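Local coordinates for type II secretion chaperone CpaB (Acinetobacter nosocomialis M2, PDB 6O38), which acts as a type II secretion chaperone, forming a complex with its substrate, the secreted metalloprotease CpaA, at residues S39-V44 / P74-L79; I43-V48 / V86-L91; I95-K100 / T145-Y150; Q109-W114 / T129-Q134. All blocks are in the same frame, centred on the assembly; numbering follows the deposited sequence.

Contact 1: S39-V44 / P74-L79; sequences SQQQIV and PKVIEL. With SO4 (sulfate ion), chain B.
Gln41 lies across Val76, the residue of helix 74-78 most covered by 39-44. The glutamine chain passes Val76 at about a right angle, with CG lying 3.9 Å from Val76 CG1 and OE1 coming to 3.4 Å from Val76 CG2. Its chi1 of 56°, between the backbone N and the carbonyl carbon, places CG beside the two methyls, and the extended chain beyond carries OE1 to CG2.

A second contact is made by Leu79, just past the short, weakly bonded helix 74-78. Gln40 bends at chi2 (-65°) and crosses Leu79 with its amide, NE2 being 3.5 Å from Leu79 CB. Its OE1 stands 3.2 Å from Leu79 O, a meeting of two acceptors and not a bond.

Hydrogen bonds of 39-44 lead elsewhere. Gln40 NE2 turns back weakly to Ser39 O. A sulfate ion, probably from the crystallisation liquor, takes a hydrogen bond from Ile43 N (2.9 Å to O1) and a weak one from Gln42 N to O2, while Gln41 O receives a weak bond from Lys80.

Methyl groups, a glutamine stem and amide atoms thus meet by van der Waals contact, which is only weakly directional.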
# COMPACT_ATOMS: atom_id res chain seq x y z
N SER G 39 -29.63 -8.36 -4.27
CA SER G 39 -29.01 -7.22 -3.61
C SER G 39 -27.50 -7.24 -3.79
O SER G 39 -26.81 -8.12 -3.26
CB SER G 39 -29.35 -7.20 -2.12
OG SER G 39 -30.74 -6.97 -1.91
N GLN G 40 -26.97 -6.28 -4.55
CA GLN G 40 -25.55 -6.18 -4.86
C GLN G 40 -25.07 -4.81 -4.41
O GLN G 40 -25.05 -3.86 -5.19
CB GLN G 40 -25.29 -6.40 -6.35
CG GLN G 40 -25.68 -7.78 -6.86
CD GLN G 40 -24.85 -8.89 -6.25
OE1 GLN G 40 -23.72 -9.14 -6.67
NE2 GLN G 40 -25.40 -9.55 -5.24
N GLN G 41 -24.67 -4.72 -3.14
CA GLN G 41 -24.10 -3.49 -2.61
C GLN G 41 -22.59 -3.48 -2.81
O GLN G 41 -21.93 -4.51 -2.64
CB GLN G 41 -24.44 -3.32 -1.13
CG GLN G 41 -24.01 -4.48 -0.24
CD GLN G 41 -24.03 -4.13 1.23
OE1 GLN G 41 -24.22 -4.99 2.09
NE2 GLN G 41 -23.84 -2.85 1.53
N GLN G 42 -22.06 -2.32 -3.19
CA GLN G 42 -20.62 -2.21 -3.42
C GLN G 42 -19.84 -2.08 -2.12
O GLN G 42 -18.67 -2.46 -2.06
CB GLN G 42 -20.33 -1.02 -4.34
CG GLN G 42 -20.96 -1.15 -5.72
CD GLN G 42 -20.72 0.07 -6.58
OE1 GLN G 42 -20.21 1.09 -6.12
NE2 GLN G 42 -21.08 -0.03 -7.86
N ILE G 43 -20.48 -1.57 -1.06
CA ILE G 43 -19.82 -1.44 0.23
C ILE G 43 -19.65 -2.82 0.85
O ILE G 43 -20.60 -3.62 0.90
CB ILE G 43 -20.62 -0.51 1.15
CG1 ILE G 43 -20.52 0.94 0.66
CG2 ILE G 43 -20.14 -0.63 2.58
CD1 ILE G 43 -21.31 1.92 1.50
N VAL G 44 -18.44 -3.11 1.32
CA VAL G 44 -18.13 -4.43 1.88
C VAL G 44 -18.47 -4.49 3.36
O VAL G 44 -19.20 -5.38 3.81
CB VAL G 44 -16.65 -4.78 1.63
CG1 VAL G 44 -16.38 -6.21 2.04
CG2 VAL G 44 -16.31 -4.57 0.17
N PRO G 74 -20.80 -11.79 5.15
CA PRO G 74 -20.01 -12.62 4.22
C PRO G 74 -20.76 -13.01 2.95
O PRO G 74 -20.11 -13.45 2.00
CB PRO G 74 -19.67 -13.85 5.06
CG PRO G 74 -20.78 -13.93 6.07
CD PRO G 74 -21.14 -12.50 6.39
N LYS G 75 -22.08 -12.85 2.91
CA LYS G 75 -22.85 -13.22 1.73
C LYS G 75 -22.72 -12.20 0.60
O LYS G 75 -23.01 -12.53 -0.55
CB LYS G 75 -24.32 -13.40 2.10
CG LYS G 75 -24.55 -14.46 3.16
CD LYS G 75 -25.92 -14.34 3.80
CE LYS G 75 -26.10 -15.36 4.91
NZ LYS G 75 -27.38 -15.17 5.65
N VAL G 76 -22.29 -10.97 0.91
CA VAL G 76 -22.15 -9.95 -0.12
C VAL G 76 -20.99 -10.29 -1.06
O VAL G 76 -21.12 -10.18 -2.28
CB VAL G 76 -21.97 -8.56 0.52
CG1 VAL G 76 -21.56 -7.54 -0.52
CG2 VAL G 76 -23.26 -8.14 1.21
N ILE G 77 -19.85 -10.70 -0.50
CA ILE G 77 -18.70 -11.01 -1.34
C ILE G 77 -18.91 -12.32 -2.09
O ILE G 77 -18.43 -12.48 -3.22
CB ILE G 77 -17.41 -11.04 -0.49
CG1 ILE G 77 -16.19 -11.32 -1.37
CG2 ILE G 77 -17.52 -12.07 0.61
CD1 ILE G 77 -15.96 -10.29 -2.45
N GLU G 78 -19.62 -13.28 -1.48
CA GLU G 78 -19.84 -14.57 -2.12
C GLU G 78 -20.72 -14.46 -3.36
O GLU G 78 -20.68 -15.35 -4.22
CB GLU G 78 -20.46 -15.55 -1.13
CG GLU G 78 -19.54 -15.91 0.03
CD GLU G 78 -20.25 -16.65 1.14
OE1 GLU G 78 -21.45 -16.96 0.97
OE2 GLU G 78 -19.61 -16.93 2.17
N LEU G 79 -21.51 -13.39 -3.48
CA LEU G 79 -22.32 -13.15 -4.66
C LEU G 79 -21.60 -12.31 -5.70
O LEU G 79 -22.20 -11.96 -6.73
CB LEU G 79 -23.64 -12.47 -4.27
CG LEU G 79 -24.60 -13.30 -3.41
CD1 LEU G 79 -25.82 -12.48 -3.03
CD2 LEU G 79 -25.01 -14.56 -4.14
S SO4 B . -23.58 0.62 -1.89
O1 SO4 B . -23.16 -0.37 -0.91
O2 SO4 B . -24.33 -0.03 -2.96
O3 SO4 B . -24.43 1.62 -1.23
O4 SO4 B . -22.41 1.28 -2.45

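Contact 2: I43-V48 / V86-L91; sequences IVFNEV and VKFQML. With SO4 (sulfate ion), chain B.
Val44 donates its backbone N-H to Lys87 O at 3.2 Å, nearly along the C=O axis, and Ile43 CA adds a CA-H...O contact to the same oxygen. Val44 and Phe45 pack on Val86, Phe88 and Met90, whereas Ile43 turns to Gln89. Val44 CG2 lies 3.6 Å from Val86 CG1 and also over one face of the Phe88 ring, 4.1 Å from CE1. Phe45 meets the edge of that ring near its plane, its CE2 standing 3.9 Å from Phe88 CD1. At the edge of the Phe45 ring is the selenomethionine Met90, with CG 3.9 Å from Phe45 CE1 and SE 5.4 Å from the ring centroid, a Met-aromatic contact at the ring edge. Ile43 CD1 touches the amide of Gln89, OE1 being 3.7 Å away.

Farther out, Met141 packs on Val44 and Phe45, Ile143 on Phe88 and Met90, and Phe128 meets Phe88 edge-to-face. Gln89 and Glu47 pack against residues of the CpaA chain.

Ile43 and Lys87 form a single bridge just before strand 45-47, which runs 18° from parallel to 86-90. In the otherwise antiparallel sheet 45-47 and 85-90 are the outermost strands; this bridge, with side chains packed between them, is consistent with closure of a beta barrel, though the two strands do not pair along their length.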
# COMPACT_ATOMS: atom_id res chain seq x y z
N ILE G 43 -20.48 -1.57 -1.06
CA ILE G 43 -19.82 -1.44 0.23
C ILE G 43 -19.65 -2.82 0.85
O ILE G 43 -20.60 -3.62 0.90
CB ILE G 43 -20.62 -0.51 1.15
CG1 ILE G 43 -20.52 0.94 0.66
CG2 ILE G 43 -20.14 -0.63 2.58
CD1 ILE G 43 -21.31 1.92 1.50
N VAL G 44 -18.44 -3.11 1.32
CA VAL G 44 -18.13 -4.43 1.88
C VAL G 44 -18.47 -4.49 3.36
O VAL G 44 -19.20 -5.38 3.81
CB VAL G 44 -16.65 -4.78 1.63
CG1 VAL G 44 -16.38 -6.21 2.04
CG2 VAL G 44 -16.31 -4.57 0.17
N PHE G 45 -17.95 -3.55 4.15
CA PHE G 45 -18.23 -3.48 5.58
C PHE G 45 -18.63 -2.06 5.96
O PHE G 45 -18.43 -1.11 5.19
CB PHE G 45 -17.02 -3.94 6.41
CG PHE G 45 -15.72 -3.28 6.02
CD1 PHE G 45 -15.39 -2.02 6.51
CD2 PHE G 45 -14.83 -3.92 5.17
CE1 PHE G 45 -14.21 -1.41 6.15
CE2 PHE G 45 -13.64 -3.31 4.81
CZ PHE G 45 -13.33 -2.06 5.31
N ASN G 46 -19.19 -1.91 7.16
CA ASN G 46 -19.71 -0.64 7.63
C ASN G 46 -19.17 -0.35 9.03
O ASN G 46 -19.07 -1.24 9.86
CB ASN G 46 -21.24 -0.65 7.67
CG ASN G 46 -21.86 -0.72 6.29
OD1 ASN G 46 -21.48 0.04 5.40
ND2 ASN G 46 -22.80 -1.64 6.10
N GLU G 47 -18.83 0.92 9.26
CA GLU G 47 -18.40 1.35 10.59
C GLU G 47 -19.53 1.17 11.60
O GLU G 47 -20.71 1.18 11.27
CB GLU G 47 -17.96 2.81 10.57
CG GLU G 47 -16.51 3.04 10.21
CD GLU G 47 -15.91 4.22 10.96
OE1 GLU G 47 -16.12 4.31 12.18
OE2 GLU G 47 -15.24 5.05 10.32
N VAL G 48 -19.13 1.03 12.86
CA VAL G 48 -20.09 0.94 13.96
C VAL G 48 -19.38 1.22 15.29
O VAL G 48 -19.85 2.01 16.10
CB VAL G 48 -20.79 -0.43 14.00
CG1 VAL G 48 -19.79 -1.52 14.37
CG2 VAL G 48 -21.95 -0.40 14.98
N VAL G 86 -16.50 -3.34 -6.13
CA VAL G 86 -16.47 -3.44 -4.67
C VAL G 86 -15.94 -2.12 -4.12
O VAL G 86 -15.03 -1.52 -4.69
CB VAL G 86 -15.61 -4.63 -4.21
CG1 VAL G 86 -14.71 -4.26 -3.05
CG2 VAL G 86 -16.50 -5.81 -3.84
N LYS G 87 -16.53 -1.66 -3.01
CA LYS G 87 -16.23 -0.36 -2.44
C LYS G 87 -15.80 -0.51 -0.99
O LYS G 87 -16.35 -1.32 -0.24
CB LYS G 87 -17.45 0.56 -2.52
CG LYS G 87 -17.19 2.01 -2.17
CD LYS G 87 -18.40 2.87 -2.51
CE LYS G 87 -18.00 4.30 -2.81
NZ LYS G 87 -19.13 5.06 -3.41
N PHE G 88 -14.80 0.28 -0.59
CA PHE G 88 -14.30 0.32 0.78
C PHE G 88 -14.49 1.72 1.34
O PHE G 88 -14.19 2.72 0.67
CB PHE G 88 -12.82 -0.07 0.85
CG PHE G 88 -12.53 -1.45 0.33
CD1 PHE G 88 -12.62 -2.55 1.16
CD2 PHE G 88 -12.14 -1.64 -0.99
CE1 PHE G 88 -12.35 -3.82 0.69
CE2 PHE G 88 -11.87 -2.90 -1.47
CZ PHE G 88 -11.97 -4.00 -0.63
N GLN G 89 -14.97 1.80 2.58
CA GLN G 89 -15.16 3.08 3.27
C GLN G 89 -14.48 3.01 4.63
O GLN G 89 -14.94 2.28 5.52
CB GLN G 89 -16.64 3.42 3.41
CG GLN G 89 -17.26 4.00 2.15
CD GLN G 89 -18.62 4.61 2.38
OE1 GLN G 89 -19.25 4.37 3.41
NE2 GLN G 89 -19.08 5.41 1.43
N MSE G 90 -13.40 3.77 4.79
CA MSE G 90 -12.65 3.86 6.04
C MSE G 90 -12.33 5.32 6.32
O MSE G 90 -11.18 5.68 6.56
CB MSE G 90 -11.38 3.01 5.97
CG MSE G 90 -11.65 1.52 6.05
SE MSE G 90 -10.15 0.43 5.47
CE MSE G 90 -10.36 0.66 3.55
N LEU G 91 -13.38 6.15 6.27
CA LEU G 91 -13.23 7.61 6.23
C LEU G 91 -12.27 8.13 7.29
O LEU G 91 -11.51 9.07 7.03
CB LEU G 91 -14.60 8.28 6.38
CG LEU G 91 -15.54 8.29 5.17
CD1 LEU G 91 -16.13 6.92 4.87
CD2 LEU G 91 -16.64 9.32 5.36
S SO4 B . -23.58 0.62 -1.89
O1 SO4 B . -23.16 -0.37 -0.91
O2 SO4 B . -24.33 -0.03 -2.96
O3 SO4 B . -24.43 1.62 -1.23
O4 SO4 B . -22.41 1.28 -2.45

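Contact 3: I95-K100 / T145-Y150; sequences INRTGK and TEKGNY
Ile95 and Arg97, on strand 95-106, lean against the tip of the beta hairpin formed by strands 138-145 and 148-155, whose type I turn runs from Thr145 to Gly148. The two segments are not paired as neighbouring strands, and side chains alone bridge them.

The polar half is a salt bridge. Arg97 NH2 lies 3.0 Å from Glu146 OE2 in a fairly straight bond (162°), with the oxygen close to the guanidinium plane and using its syn lone pair. NH1 makes only a weak, longer bond to the same oxygen, and the two planar groups stand 83° apart, so this is a single-oxygen grip and not a side-by-side pairing of carboxylate and guanidinium. Arg97 reaches it through a chain bent at chi2 and chi3, and its NH1 also passes 3.6 Å from Thr145 CB. Phe118 makes a cation-pi contact with Arg97, and Glu70 of the CpaA chain forms a long, weak ion pair with its NE.

The apolar half is set by Ile95, which meets Tyr150 tip to tip. Ile95 CG1 comes to 3.4 Å from Tyr150 CE2, while CD1 continues to Lys147 CB at 4.0 Å and lies beside Thr145 OG1.

That hydroxyl also ties the turn together: Thr145 OG1 donates to Gly148 O at 2.8 Å, in the carbonyl plane and on a lone pair, and the same oxygen takes a second bond from Thr145 N at 3.1 Å.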
# COMPACT_ATOMS: atom_id res chain seq x y z
N ILE G 95 -9.75 6.66 3.55
CA ILE G 95 -9.89 5.74 2.43
C ILE G 95 -11.36 5.69 2.02
O ILE G 95 -12.22 5.28 2.81
CB ILE G 95 -9.37 4.34 2.77
CG1 ILE G 95 -7.94 4.42 3.29
CG2 ILE G 95 -9.44 3.44 1.55
CD1 ILE G 95 -6.96 4.97 2.28
N ASN G 96 -11.64 6.11 0.79
CA ASN G 96 -12.99 6.06 0.23
C ASN G 96 -12.84 5.87 -1.28
O ASN G 96 -12.67 6.83 -2.03
CB ASN G 96 -13.78 7.32 0.56
CG ASN G 96 -15.19 7.29 0.02
OD1 ASN G 96 -15.81 6.23 -0.08
ND2 ASN G 96 -15.71 8.45 -0.35
N ARG G 97 -12.90 4.61 -1.71
CA ARG G 97 -12.61 4.28 -3.10
C ARG G 97 -13.29 2.96 -3.46
O ARG G 97 -13.74 2.22 -2.58
CB ARG G 97 -11.10 4.19 -3.34
CG ARG G 97 -10.41 3.07 -2.56
CD ARG G 97 -9.02 3.50 -2.12
NE ARG G 97 -8.24 4.05 -3.22
CZ ARG G 97 -7.12 4.75 -3.06
NH1 ARG G 97 -6.65 4.99 -1.85
NH2 ARG G 97 -6.48 5.22 -4.12
N THR G 98 -13.35 2.70 -4.76
CA THR G 98 -13.96 1.49 -5.29
C THR G 98 -12.90 0.62 -5.96
O THR G 98 -11.77 1.05 -6.22
CB THR G 98 -15.07 1.83 -6.29
OG1 THR G 98 -14.53 2.64 -7.35
CG2 THR G 98 -16.19 2.59 -5.61
N GLY G 99 -13.28 -0.62 -6.25
CA GLY G 99 -12.39 -1.57 -6.90
C GLY G 99 -13.20 -2.65 -7.58
O GLY G 99 -14.41 -2.75 -7.41
N LYS G 100 -12.50 -3.46 -8.36
CA LYS G 100 -13.13 -4.52 -9.15
C LYS G 100 -12.46 -5.85 -8.86
O LYS G 100 -11.23 -5.93 -8.78
CB LYS G 100 -13.05 -4.21 -10.65
CG LYS G 100 -13.45 -2.79 -11.00
CD LYS G 100 -14.27 -2.73 -12.28
CE LYS G 100 -14.84 -1.33 -12.49
NZ LYS G 100 -15.79 -1.28 -13.63
N THR G 145 -3.10 0.34 -0.28
CA THR G 145 -3.18 1.57 -1.05
C THR G 145 -1.89 2.37 -0.86
O THR G 145 -1.08 2.08 0.03
CB THR G 145 -4.39 2.42 -0.63
OG1 THR G 145 -4.15 3.00 0.66
CG2 THR G 145 -5.65 1.57 -0.57
N GLU G 146 -1.71 3.38 -1.71
CA GLU G 146 -0.56 4.27 -1.56
C GLU G 146 -0.68 5.14 -0.32
O GLU G 146 0.34 5.65 0.16
CB GLU G 146 -0.41 5.15 -2.80
CG GLU G 146 -1.50 6.20 -2.97
CD GLU G 146 -2.84 5.62 -3.40
OE1 GLU G 146 -2.88 4.44 -3.79
OE2 GLU G 146 -3.85 6.36 -3.34
N LYS G 147 -1.88 5.32 0.22
CA LYS G 147 -2.08 6.11 1.42
C LYS G 147 -1.87 5.32 2.70
O LYS G 147 -1.88 5.91 3.79
CB LYS G 147 -3.49 6.73 1.43
CG LYS G 147 -3.70 7.77 0.33
CD LYS G 147 -5.11 8.34 0.38
CE LYS G 147 -5.30 9.42 -0.68
NZ LYS G 147 -6.68 9.98 -0.65
N GLY G 148 -1.70 4.01 2.61
CA GLY G 148 -1.53 3.19 3.80
C GLY G 148 -2.08 1.79 3.57
O GLY G 148 -2.78 1.52 2.60
N ASN G 149 -1.75 0.91 4.51
CA ASN G 149 -2.14 -0.49 4.45
C ASN G 149 -3.02 -0.82 5.65
O ASN G 149 -2.73 -0.42 6.78
CB ASN G 149 -0.90 -1.40 4.44
CG ASN G 149 0.06 -1.05 3.33
OD1 ASN G 149 -0.33 -0.90 2.18
ND2 ASN G 149 1.33 -0.89 3.68
N TYR G 150 -4.10 -1.55 5.39
CA TYR G 150 -5.11 -1.81 6.41
C TYR G 150 -5.48 -3.29 6.42
O TYR G 150 -5.68 -3.89 5.36
CB TYR G 150 -6.35 -0.95 6.18
CG TYR G 150 -6.01 0.52 6.02
CD1 TYR G 150 -5.88 1.35 7.13
CD2 TYR G 150 -5.81 1.06 4.77
CE1 TYR G 150 -5.56 2.68 6.99
CE2 TYR G 150 -5.48 2.40 4.61
CZ TYR G 150 -5.36 3.20 5.72
OH TYR G 150 -5.04 4.53 5.58

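Contact 4: Q109-W114 / T129-Q134; sequences QDIVRW and TITQSQ
Asp110 CG stands anti to its backbone N (chi1 179°), and the carboxylate comes to meet the hydroxyl of Ser133. The modelled separation of Asp110 OD2 and Ser133 OG is very short, so its exact length is doubtful. Asp110 also receives Gln134 N, through its backbone O at 3.0 Å and weakly through OD1. Ser392 of the CpaA chain hydrogen-bonds to OD2.

Arg113 CG is likewise anti to the backbone N (chi1 -172°). The arginine and Thr131 lie side by side and point the same way, with Arg113 CG 3.4 Å from Thr131 OG1 and Thr131 CG2 over one face of the guanidinium, offset toward its rim. Both have a partner in Glu400 of the CpaA chain, Arg113 NH1 by a salt bridge and Thr131 OG1 by a hydrogen bond.

Strands 111-118 and 127-133 form an antiparallel beta hairpin. Val112 with Gln132 and Trp114 with Ile130 are its hydrogen-bonded pairs here, each closed by two backbone bonds; Ile111 with Ser133 and Arg113 with Thr131 are non-hydrogen-bonded pairs, whose side chains share the face that CpaA contacts. On that face Ile111 CG2 also packs on Thr131 CG2 at 3.5 Å.

The other face carries Trp114. Val112 CG1 sits 3.8 Å above one face of the indole, offset toward its rim, Gln132 CB approaches the ring edge 3.9 Å from CZ3, and Ile77 of helix 74-78 packs on both Trp114 and Gln132.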
# COMPACT_ATOMS: atom_id res chain seq x y z
N GLN G 109 -10.86 -26.63 0.48
CA GLN G 109 -12.31 -26.85 0.41
C GLN G 109 -13.10 -25.80 1.18
O GLN G 109 -14.27 -25.57 0.87
CB GLN G 109 -12.69 -28.25 0.92
CG GLN G 109 -12.32 -29.40 0.01
CD GLN G 109 -12.87 -30.71 0.56
OE1 GLN G 109 -13.51 -30.72 1.61
NE2 GLN G 109 -12.65 -31.81 -0.16
N ASP G 110 -12.48 -25.14 2.16
CA ASP G 110 -13.24 -24.25 3.04
C ASP G 110 -12.92 -22.77 2.87
O ASP G 110 -13.75 -21.94 3.24
CB ASP G 110 -13.00 -24.66 4.50
CG ASP G 110 -13.73 -23.76 5.47
OD1 ASP G 110 -14.97 -23.68 5.39
OD2 ASP G 110 -13.05 -23.13 6.31
N ILE G 111 -11.77 -22.43 2.29
CA ILE G 111 -11.31 -21.05 2.23
C ILE G 111 -11.22 -20.63 0.76
O ILE G 111 -10.65 -21.35 -0.06
CB ILE G 111 -9.95 -20.87 2.93
CG1 ILE G 111 -10.07 -21.31 4.39
CG2 ILE G 111 -9.49 -19.44 2.85
CD1 ILE G 111 -8.74 -21.35 5.12
N VAL G 112 -11.80 -19.47 0.45
CA VAL G 112 -11.75 -18.88 -0.88
C VAL G 112 -11.16 -17.48 -0.75
O VAL G 112 -11.48 -16.76 0.20
CB VAL G 112 -13.15 -18.84 -1.53
CG1 VAL G 112 -13.09 -18.14 -2.88
CG2 VAL G 112 -13.71 -20.24 -1.67
N ARG G 113 -10.31 -17.10 -1.70
CA ARG G 113 -9.67 -15.79 -1.70
C ARG G 113 -10.14 -14.99 -2.91
O ARG G 113 -10.07 -15.47 -4.04
CB ARG G 113 -8.14 -15.93 -1.73
CG ARG G 113 -7.42 -14.60 -1.55
CD ARG G 113 -5.92 -14.72 -1.82
NE ARG G 113 -5.40 -16.05 -1.57
CZ ARG G 113 -4.79 -16.42 -0.45
NH1 ARG G 113 -4.64 -15.55 0.54
NH2 ARG G 113 -4.34 -17.66 -0.31
N TRP G 114 -10.62 -13.78 -2.66
CA TRP G 114 -10.93 -12.82 -3.71
C TRP G 114 -9.80 -11.79 -3.80
O TRP G 114 -9.33 -11.29 -2.79
CB TRP G 114 -12.25 -12.10 -3.44
CG TRP G 114 -13.46 -12.97 -3.60
CD1 TRP G 114 -14.27 -13.06 -4.70
CD2 TRP G 114 -14.03 -13.85 -2.62
NE1 TRP G 114 -15.29 -13.95 -4.47
CE2 TRP G 114 -15.16 -14.45 -3.20
CE3 TRP G 114 -13.68 -14.19 -1.31
CZ2 TRP G 114 -15.95 -15.37 -2.51
CZ3 TRP G 114 -14.46 -15.10 -0.63
CH2 TRP G 114 -15.59 -15.68 -1.23
N THR G 129 -7.17 -8.04 -1.10
CA THR G 129 -7.48 -9.46 -1.03
C THR G 129 -8.48 -9.69 0.09
O THR G 129 -8.37 -9.08 1.16
CB THR G 129 -6.24 -10.33 -0.78
OG1 THR G 129 -5.75 -10.10 0.55
CG2 THR G 129 -5.14 -10.01 -1.79
N ILE G 130 -9.45 -10.56 -0.16
CA ILE G 130 -10.43 -10.98 0.84
C ILE G 130 -10.38 -12.50 0.89
O ILE G 130 -10.77 -13.17 -0.07
CB ILE G 130 -11.84 -10.49 0.52
CG1 ILE G 130 -11.91 -8.96 0.57
CG2 ILE G 130 -12.85 -11.09 1.49
CD1 ILE G 130 -13.20 -8.39 0.04
N THR G 131 -9.90 -13.03 2.01
CA THR G 131 -9.76 -14.47 2.20
C THR G 131 -10.73 -14.89 3.31
O THR G 131 -10.65 -14.37 4.42
CB THR G 131 -8.32 -14.84 2.55
OG1 THR G 131 -7.42 -14.05 1.77
CG2 THR G 131 -8.07 -16.30 2.24
N GLN G 132 -11.62 -15.82 2.99
CA GLN G 132 -12.78 -16.10 3.83
C GLN G 132 -12.93 -17.60 4.03
O GLN G 132 -12.90 -18.37 3.07
CB GLN G 132 -14.04 -15.53 3.19
CG GLN G 132 -15.32 -15.78 3.97
CD GLN G 132 -16.46 -14.90 3.50
OE1 GLN G 132 -16.37 -13.67 3.55
NE2 GLN G 132 -17.53 -15.52 3.03
N SER G 133 -13.10 -18.00 5.29
CA SER G 133 -13.44 -19.37 5.63
C SER G 133 -14.95 -19.48 5.81
O SER G 133 -15.59 -18.60 6.39
CB SER G 133 -12.74 -19.82 6.92
OG SER G 133 -13.30 -21.01 7.43
N GLN G 134 -15.53 -20.56 5.28
CA GLN G 134 -16.96 -20.78 5.40
C GLN G 134 -17.32 -21.51 6.70
O GLN G 134 -18.28 -21.13 7.38
CB GLN G 134 -17.50 -21.54 4.19
CG GLN G 134 -19.01 -21.76 4.26
CD GLN G 134 -19.79 -20.53 3.83
OE1 GLN G 134 -19.24 -19.62 3.23
NE2 GLN G 134 -21.08 -20.51 4.16

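Overall arrangement
Contacts 1 and 2 start from the same N-terminal stretch, share Ile43 and Val44 and both touch the sulfate, with centres about 11 Å apart. Along the chain both close before contacts 3 and 4 open. Contact 2 is joined to contact 3, its centre also about 11 Å away, by the neighbouring strands 85-90 and 95-106. Contact 4 is nested inside the loop closed by contact 3, yet their centres are about 20 Å apart, on opposite sides of the chain's centre. Helix 74-78 connects contact 1 to contact 4 through Ile77 and Gln132. Contacts 2, 3 and 4 all reach the one sheet and have residues facing CpaA, so the substrate meets the chaperone at several separated places.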